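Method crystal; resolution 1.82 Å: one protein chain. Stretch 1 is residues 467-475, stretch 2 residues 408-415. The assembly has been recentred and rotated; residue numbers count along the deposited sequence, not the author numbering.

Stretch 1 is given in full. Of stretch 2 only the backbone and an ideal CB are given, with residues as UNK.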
# COMPACT_ATOMS: atom_id res chain seq x y z
N PRO A 467 -7.03 19.35 15.64
CA PRO A 467 -7.62 20.25 14.64
C PRO A 467 -6.62 20.73 13.58
O PRO A 467 -5.50 21.13 13.90
CB PRO A 467 -8.09 21.43 15.49
CG PRO A 467 -8.42 20.83 16.82
CD PRO A 467 -7.35 19.76 17.02
N GLU A 468 -7.06 20.68 12.33
CA GLU A 468 -6.31 21.21 11.19
C GLU A 468 -7.31 21.40 10.06
O GLU A 468 -7.79 20.42 9.48
CB GLU A 468 -5.22 20.23 10.76
CG GLU A 468 -4.39 20.77 9.59
CD GLU A 468 -3.41 19.74 9.05
OE1 GLU A 468 -3.50 18.56 9.47
OE2 GLU A 468 -2.57 20.10 8.21
N ASN A 469 -7.65 22.64 9.74
CA ASN A 469 -8.69 22.85 8.73
C ASN A 469 -8.11 22.75 7.32
O ASN A 469 -6.89 22.61 7.15
CB ASN A 469 -9.47 24.16 8.97
CG ASN A 469 -8.58 25.39 8.94
OD1 ASN A 469 -7.64 25.47 8.17
ND2 ASN A 469 -8.88 26.36 9.80
N PHE A 470 -8.99 22.77 6.33
CA PHE A 470 -8.55 22.52 4.97
C PHE A 470 -7.64 23.64 4.50
O PHE A 470 -6.69 23.40 3.75
CB PHE A 470 -9.74 22.42 4.00
CG PHE A 470 -9.30 22.24 2.57
CD1 PHE A 470 -8.92 20.98 2.11
CD2 PHE A 470 -9.21 23.32 1.71
CE1 PHE A 470 -8.49 20.81 0.79
CE2 PHE A 470 -8.78 23.17 0.40
CZ PHE A 470 -8.42 21.90 -0.06
N ASP A 471 -7.94 24.86 4.92
CA ASP A 471 -7.15 26.00 4.45
C ASP A 471 -5.71 25.83 4.94
O ASP A 471 -4.77 26.08 4.18
CB ASP A 471 -7.72 27.32 4.95
CG ASP A 471 -9.09 27.61 4.39
OD1 ASP A 471 -9.38 27.23 3.23
OD2 ASP A 471 -9.89 28.23 5.12
N GLU A 472 -5.53 25.41 6.19
CA GLU A 472 -4.18 25.19 6.70
C GLU A 472 -3.48 24.03 6.00
O GLU A 472 -2.30 24.14 5.63
CB GLU A 472 -4.18 24.95 8.21
CG GLU A 472 -2.78 24.65 8.74
CD GLU A 472 -2.73 24.52 10.25
OE1 GLU A 472 -3.79 24.32 10.87
OE2 GLU A 472 -1.61 24.61 10.81
N PHE A 473 -4.20 22.93 5.83
CA PHE A 473 -3.65 21.76 5.18
C PHE A 473 -3.27 22.06 3.72
O PHE A 473 -2.18 21.71 3.28
CB PHE A 473 -4.65 20.62 5.21
CG PHE A 473 -4.25 19.49 4.33
CD1 PHE A 473 -3.23 18.64 4.72
CD2 PHE A 473 -4.87 19.29 3.10
CE1 PHE A 473 -2.83 17.59 3.89
CE2 PHE A 473 -4.48 18.25 2.28
CZ PHE A 473 -3.46 17.41 2.68
N TYR A 474 -4.16 22.72 2.99
CA TYR A 474 -3.89 23.04 1.59
C TYR A 474 -2.69 24.00 1.47
O TYR A 474 -1.89 23.90 0.53
CB TYR A 474 -5.16 23.64 0.97
CG TYR A 474 -5.05 23.97 -0.50
CD1 TYR A 474 -4.47 23.08 -1.40
CD2 TYR A 474 -5.56 25.16 -0.99
CE1 TYR A 474 -4.39 23.39 -2.76
CE2 TYR A 474 -5.48 25.47 -2.34
CZ TYR A 474 -4.90 24.58 -3.21
OH TYR A 474 -4.82 24.91 -4.55
N GLY A 475 -2.56 24.93 2.41
CA GLY A 475 -1.41 25.82 2.42
C GLY A 475 -0.11 25.05 2.55
O GLY A 475 0.90 25.39 1.93
N UNK A 408 -12.24 15.60 -5.43
CA UNK A 408 -11.04 16.42 -5.33
C UNK A 408 -10.44 16.46 -3.93
O UNK A 408 -10.82 15.68 -3.05
CB UNK A 408 -11.36 17.85 -5.78
N UNK A 409 -9.49 17.36 -3.72
CA UNK A 409 -8.76 17.40 -2.46
C UNK A 409 -9.65 17.77 -1.27
O UNK A 409 -9.46 17.26 -0.16
CB UNK A 409 -7.60 18.40 -2.57
N UNK A 410 -10.63 18.64 -1.51
CA UNK A 410 -11.61 18.97 -0.47
C UNK A 410 -12.45 17.76 -0.09
O UNK A 410 -12.73 17.56 1.09
CB UNK A 410 -12.52 20.11 -0.94
N UNK A 411 -12.88 16.97 -1.07
CA UNK A 411 -13.69 15.79 -0.76
C UNK A 411 -12.90 14.83 0.12
O UNK A 411 -13.41 14.34 1.14
CB UNK A 411 -14.14 15.09 -2.04
N UNK A 412 -11.66 14.53 -0.26
CA UNK A 412 -10.92 13.54 0.52
C UNK A 412 -10.61 14.09 1.91
O UNK A 412 -10.77 13.39 2.91
CB UNK A 412 -9.63 13.14 -0.20
N UNK A 413 -10.24 15.37 2.00
CA UNK A 413 -9.88 15.92 3.30
C UNK A 413 -11.07 16.07 4.25
O UNK A 413 -10.96 15.78 5.45
CB UNK A 413 -9.21 17.28 3.11
N UNK A 414 -12.22 16.49 3.72
CA UNK A 414 -13.34 16.88 4.57
C UNK A 414 -14.40 15.80 4.74
O UNK A 414 -15.16 15.85 5.70
CB UNK A 414 -14.00 18.14 4.00
N UNK A 415 -14.47 14.83 3.82
CA UNK A 415 -15.65 13.96 3.79
C UNK A 415 -15.33 12.48 3.53
O UNK A 415 -16.16 11.74 3.00
CB UNK A 415 -16.62 14.46 2.71

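Position 408 comes just before the first turn of a helix, with phi/psi of -123/-169, and its ideal CB has nothing of stretch 1 within 5.5 Å. The requirement is therefore local: the first helical NH groups lack acceptors, which favours Asp, Asn, Ser or Thr. The residue is Asp408, in the p rotamer. Its OD1 accepts from the N of residue 411 at 3.1 Å, a classic N-cap.

Position 409 lies on the first turn with CA-to-CB directed toward stretch 1, and its ideal CB is 4.2 Å from Phe470 CE1. Phe473 and Tyr474 border the same space, so the site offers carbon and no polar partner; Leu, Ile, Met or perhaps Phe would suit. It is Leu409, whose branched end meets three rings: CG lies 3.9 Å from Phe470 CE1, CD1 is 4.1 Å from Phe473 CE2 at that ring's edge, and CD2 is 3.8 Å from Tyr474 CD1.

At position 410 the CA-to-CB bond points sideways, and the ideal CB is 4.4 Å from Phe470 CE1. A side chain here can lay methylene groups on that ring while its end goes elsewhere, so Leu and Met are plausible, as are Glu, Gln, Lys and Arg. The deposited Glu410 uses its aliphatic part: CG sits 3.7 Å from the centroid of the Phe470 ring, 12° off the normal, a CH-pi contact over one face.

Position 411 points away from stretch 1, so many polar residues would do. Asp411 completes a reciprocal capping box, its OD2 accepting from Asp408 N at 3.0 Å. Position 412 is out of reach of stretch 1, which leaves its identity open; it is Val412.

Position 413 is the most informative. CA-to-CB points toward stretch 1, the ideal CB is 3.8 Å from Phe470 CD1 and 4.8 Å from Phe473 CD2, and beyond them lies the carbonyl of Glu468, an acceptor. The flat ring of Phe473 invites another ring, while the carbonyl asks for a donor at a long side chain's tip. Phe or His could fill part of the space, but Tyr meets both demands. Tyr413, with chi1 t, stacks offset on Phe473, centroids 4.4 Å apart and planes at 14°, and its OH donates to Glu468 O at 2.7 Å. Phe470 turns an edge toward the Tyr413 face in an offset edge-to-face pair, with planes at 66°.

Position 414 points sideways, and its ideal CB meets nothing of stretch 1 within 5.5 Å; a long side chain could still reach Phe470, so Leu, Met, Lys or Arg would fit. Leu414 sends its end nearer, placing CD2 4.2 Å from Phe470 CB. With residues 409, 410 and 413 it completes the hole that receives Phe470 as a knob.

Position 415, at -139/29, is out of reach of stretch 1 and tolerates many residues. Arg415 turns back along its own helix, its NH2 forming a salt bridge with Asp411 OD1 at 2.8 Å.

Stretch 2, residues 408-415: DLEDVYLR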
# COMPACT_ATOMS: atom_id res chain seq x y z
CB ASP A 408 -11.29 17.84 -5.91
CG ASP A 408 -12.17 18.70 -5.03
OD1 ASP A 408 -12.55 18.28 -3.91
OD2 ASP A 408 -12.48 19.84 -5.44
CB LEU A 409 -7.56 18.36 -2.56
CG LEU A 409 -6.54 18.30 -1.42
CD1 LEU A 409 -5.78 16.97 -1.42
CD2 LEU A 409 -5.56 19.46 -1.55
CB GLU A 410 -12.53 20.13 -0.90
CG GLU A 410 -12.01 21.50 -0.54
CD GLU A 410 -13.04 22.62 -0.75
OE1 GLU A 410 -12.62 23.72 -1.17
OE2 GLU A 410 -14.24 22.40 -0.50
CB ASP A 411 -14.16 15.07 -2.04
CG ASP A 411 -15.07 15.92 -2.89
OD1 ASP A 411 -16.00 16.57 -2.33
OD2 ASP A 411 -14.88 15.94 -4.13
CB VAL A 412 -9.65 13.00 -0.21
CG1 VAL A 412 -8.78 14.12 -0.72
CG2 VAL A 412 -8.86 12.07 0.71
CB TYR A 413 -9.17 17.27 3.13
CG TYR A 413 -8.44 17.69 4.40
CD1 TYR A 413 -7.21 17.13 4.72
CD2 TYR A 413 -8.98 18.63 5.26
CE1 TYR A 413 -6.53 17.49 5.88
CE2 TYR A 413 -8.30 19.00 6.43
CZ TYR A 413 -7.09 18.42 6.72
OH TYR A 413 -6.41 18.78 7.88
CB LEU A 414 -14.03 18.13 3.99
CG LEU A 414 -13.20 19.40 3.88
CD1 LEU A 414 -14.05 20.47 3.18
CD2 LEU A 414 -12.76 19.86 5.25
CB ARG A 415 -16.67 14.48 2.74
CG ARG A 415 -17.43 15.74 3.19
CD ARG A 415 -18.33 16.33 2.09
NE ARG A 415 -17.57 16.81 0.94
CZ ARG A 415 -17.03 18.03 0.85
NH1 ARG A 415 -17.16 18.90 1.84
NH2 ARG A 415 -16.35 18.37 -0.23
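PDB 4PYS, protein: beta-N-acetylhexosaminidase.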